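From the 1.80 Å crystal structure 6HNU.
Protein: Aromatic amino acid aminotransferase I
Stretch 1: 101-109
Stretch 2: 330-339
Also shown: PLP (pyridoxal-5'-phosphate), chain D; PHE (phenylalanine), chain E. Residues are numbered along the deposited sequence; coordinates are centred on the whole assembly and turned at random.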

# COMPACT_ATOMS: atom_id res chain seq x y z
N ARG B 101 -19.04 -1.27 6.02
CA ARG B 101 -17.90 -1.74 6.85
C ARG B 101 -16.62 -1.93 5.99
O ARG B 101 -15.56 -1.39 6.40
N SER B 102 -16.67 -2.60 4.82
CA SER B 102 -15.42 -2.82 4.02
C SER B 102 -14.87 -1.49 3.46
O SER B 102 -13.66 -1.43 3.20
N LEU B 103 -15.70 -0.47 3.24
CA LEU B 103 -15.27 0.87 2.70
C LEU B 103 -15.05 1.88 3.85
O LEU B 103 -14.65 3.03 3.58
N GLN B 104 -15.26 1.46 5.10
CA GLN B 104 -14.92 2.24 6.31
C GLN B 104 -13.47 1.95 6.71
O GLN B 104 -13.00 0.85 6.46
N TYR B 105 -12.80 2.87 7.40
CA TYR B 105 -11.53 2.50 8.09
C TYR B 105 -11.82 1.30 9.00
O TYR B 105 -12.92 1.20 9.57
N GLY B 106 -10.87 0.38 9.15
CA GLY B 106 -11.02 -0.69 10.14
C GLY B 106 -9.69 -1.20 10.66
O GLY B 106 -8.66 -0.56 10.39
N SER B 107 -9.71 -2.33 11.37
CA SER B 107 -8.51 -2.97 11.97
C SER B 107 -7.48 -3.21 10.86
O SER B 107 -7.86 -3.76 9.78
N THR B 108 -6.22 -2.86 11.11
CA THR B 108 -5.12 -3.05 10.12
C THR B 108 -4.75 -4.55 10.04
O THR B 108 -4.07 -4.92 9.10
N PHE B 109 -5.16 -5.39 11.00
CA PHE B 109 -4.90 -6.85 10.94
C PHE B 109 -5.63 -7.44 9.72
O PHE B 109 -5.10 -8.35 9.10
N GLN B 330 -1.86 1.18 5.64
CA GLN B 330 -3.12 1.30 6.39
C GLN B 330 -3.93 -0.01 6.26
O GLN B 330 -4.12 -0.73 7.28
N ASN B 331 -4.34 -0.36 5.04
CA ASN B 331 -5.17 -1.56 4.80
C ASN B 331 -5.27 -1.77 3.30
O ASN B 331 -5.10 -0.81 2.58
N PRO B 332 -5.53 -2.99 2.82
CA PRO B 332 -5.86 -3.19 1.41
C PRO B 332 -7.15 -2.45 1.06
O PRO B 332 -7.97 -2.17 1.97
N SER B 333 -7.35 -2.22 -0.24
CA SER B 333 -8.63 -1.79 -0.83
C SER B 333 -9.78 -2.62 -0.24
O SER B 333 -9.74 -3.90 -0.31
N GLY B 334 -10.81 -1.91 0.21
CA GLY B 334 -12.04 -2.54 0.74
C GLY B 334 -12.74 -3.25 -0.40
O GLY B 334 -13.40 -4.27 -0.18
N PHE B 335 -12.64 -2.70 -1.61
CA PHE B 335 -13.22 -3.35 -2.81
C PHE B 335 -12.48 -4.66 -3.03
O PHE B 335 -13.13 -5.67 -3.24
N SER B 336 -11.13 -4.68 -3.05
CA SER B 336 -10.38 -5.95 -3.26
C SER B 336 -10.78 -6.96 -2.17
O SER B 336 -11.02 -8.16 -2.46
N GLU B 337 -10.81 -6.54 -0.91
CA GLU B 337 -10.93 -7.52 0.20
C GLU B 337 -12.38 -8.05 0.24
O GLU B 337 -12.58 -9.25 0.53
N ALA B 338 -13.35 -7.16 -0.00
CA ALA B 338 -14.78 -7.54 -0.02
C ALA B 338 -15.05 -8.45 -1.23
O ALA B 338 -15.75 -9.49 -1.05
N LEU B 339 -14.48 -8.13 -2.40
CA LEU B 339 -14.71 -8.95 -3.61
C LEU B 339 -13.96 -10.27 -3.45
O LEU B 339 -14.52 -11.27 -3.84

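Contacts between distant chain segments often combine close packing with polar links, as in this aminotransferase. The backbones come close at a glycine: Gly 334 CA lies 3.1 Å from Ser 102 O, a CA-H...O contact, and a CB here would clash with that oxygen. The apolar contact lies beside it. Leu 103 (m, t) starts sideways, but its end reaches Phe 335 (m), whose CA-to-CB bond points away while the ring comes back. Leu 103 CD2 sits over the ring face, 3.8 Å from the centroid, a CH-pi contact, and Leu 103 CD1 lies 3.7 Å from Phe 335 CZ. Ser 102 (p) and Ala 338 point toward each other's stretch; Ser 102 OG, hydrogen-bonded elsewhere in the structure, makes a van der Waals contact with Ala 338 CB (3.7 Å).

Both direct hydrogen bonds end on backbone carbonyls. Thr 108 (m) donates from OG1 to Gln 330 O at 2.8 Å, and Asn 331 ND2 to Ser 107 O at 3.1 Å. Gln 330 (chi1 -140°) and Asn 331 (-103°), both between wells, start sideways but end nearer. A water bridges the stretches: its O accepts from Gly 106 N (3.0 Å) and Asn 331 ND2 (2.7 Å) and donates to Gln 330 OE1 (2.8 Å).

Tyr 105 (m) extends the contact to the ligands. Tyr 105 CD1 is 3.8 Å from Gln 330 NE2, CD1 of the bound phenylalanine lies over one ring face, and Tyr 105 OH donates to PLP O3P at 2.5 Å.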

# COMPACT_ATOMS: atom_id res chain seq x y z
CB ARG B 101 -18.32 -3.01 7.59
CG ARG B 101 -17.28 -3.60 8.53
CD ARG B 101 -17.88 -4.53 9.60
NE ARG B 101 -18.62 -5.59 8.92
CZ ARG B 101 -18.14 -6.80 8.64
NH1 ARG B 101 -16.94 -7.16 9.06
NH2 ARG B 101 -18.88 -7.66 7.94
CB SER B 102 -15.63 -3.88 2.93
OG SER B 102 -16.86 -3.69 2.23
CB LEU B 103 -16.31 1.38 1.69
CG LEU B 103 -16.43 0.57 0.41
CD1 LEU B 103 -17.36 1.28 -0.56
CD2 LEU B 103 -15.06 0.34 -0.23
CB GLN B 104 -15.89 1.89 7.45
CG GLN B 104 -15.71 2.73 8.72
CD GLN B 104 -15.76 4.21 8.46
OE1 GLN B 104 -14.77 4.83 8.07
NE2 GLN B 104 -16.93 4.81 8.66
CB TYR B 105 -10.98 3.66 8.91
CG TYR B 105 -10.52 4.86 8.12
CD1 TYR B 105 -9.29 4.85 7.48
CD2 TYR B 105 -11.29 6.00 8.05
CE1 TYR B 105 -8.82 5.96 6.83
CE2 TYR B 105 -10.85 7.12 7.35
CZ TYR B 105 -9.61 7.09 6.75
OH TYR B 105 -9.17 8.18 6.08
CB SER B 107 -8.84 -4.25 12.67
OG SER B 107 -7.64 -4.94 13.03
CB THR B 108 -3.94 -2.13 10.47
OG1 THR B 108 -4.25 -0.80 10.03
CG2 THR B 108 -2.65 -2.54 9.80
CB PHE B 109 -5.40 -7.56 12.20
CG PHE B 109 -4.53 -7.38 13.41
CD1 PHE B 109 -4.63 -6.23 14.19
CD2 PHE B 109 -3.67 -8.38 13.82
CE1 PHE B 109 -3.86 -6.09 15.33
CE2 PHE B 109 -2.91 -8.23 14.97
CZ PHE B 109 -2.98 -7.07 15.69
CB GLN B 330 -3.80 2.59 5.93
CG GLN B 330 -4.45 3.36 7.06
CD GLN B 330 -5.82 2.81 7.34
OE1 GLN B 330 -6.51 2.32 6.44
NE2 GLN B 330 -6.22 2.87 8.59
CB ASN B 331 -6.58 -1.39 5.37
CG ASN B 331 -6.74 -2.14 6.67
OD1 ASN B 331 -6.18 -3.24 6.81
ND2 ASN B 331 -7.51 -1.59 7.60
CB PRO B 332 -6.12 -4.70 1.32
CG PRO B 332 -5.41 -5.27 2.51
CD PRO B 332 -5.61 -4.24 3.58
CB SER B 333 -8.64 -1.94 -2.32
OG SER B 333 -9.97 -1.78 -2.83
CB PHE B 335 -13.20 -2.46 -4.04
CG PHE B 335 -14.13 -1.27 -3.98
CD1 PHE B 335 -15.51 -1.46 -3.97
CD2 PHE B 335 -13.64 0.02 -4.01
CE1 PHE B 335 -16.36 -0.36 -3.91
CE2 PHE B 335 -14.49 1.12 -3.95
CZ PHE B 335 -15.86 0.92 -3.92
CB SER B 336 -8.87 -5.70 -3.26
OG SER B 336 -8.50 -4.99 -4.42
CB GLU B 337 -10.52 -6.88 1.51
CG GLU B 337 -10.00 -7.89 2.48
CD GLU B 337 -9.45 -7.32 3.77
OE1 GLU B 337 -8.90 -6.21 3.75
OE2 GLU B 337 -9.60 -8.01 4.79
CB ALA B 338 -15.66 -6.31 -0.05
CB LEU B 339 -14.28 -8.20 -4.87
CG LEU B 339 -15.26 -7.13 -5.37
CD1 LEU B 339 -14.64 -6.34 -6.53
CD2 LEU B 339 -16.59 -7.75 -5.79
N1 PLP D . -3.87 12.80 6.88
C2 PLP D . -4.51 13.39 7.88
C2A PLP D . -3.98 14.67 8.42
C3 PLP D . -5.68 12.82 8.44
O3 PLP D . -6.28 13.45 9.48
C4 PLP D . -6.14 11.58 7.93
C4A PLP D . -7.34 10.97 8.52
C5 PLP D . -5.44 10.99 6.88
C6 PLP D . -4.29 11.60 6.43
C5A PLP D . -5.88 9.67 6.30
O4P PLP D . -5.73 9.64 4.85
P PLP D . -6.01 8.35 3.94
O1P PLP D . -4.86 7.38 4.23
O2P PLP D . -6.05 8.97 2.58
O3P PLP D . -7.37 7.80 4.38
N PHE E . -7.41 10.29 9.78
CA PHE E . -8.17 9.16 10.42
C PHE E . -8.42 9.51 11.90
O PHE E . -8.25 8.68 12.80
CB PHE E . -7.41 7.84 10.21
CG PHE E . -7.81 6.70 11.12
CD1 PHE E . -9.14 6.38 11.31
CD2 PHE E . -6.84 5.97 11.79
CE1 PHE E . -9.51 5.33 12.14
CE2 PHE E . -7.21 4.92 12.62
CZ PHE E . -8.54 4.60 12.79
OXT PHE E . -8.81 10.65 12.23
O HOH W 1 -8.73 0.81 7.05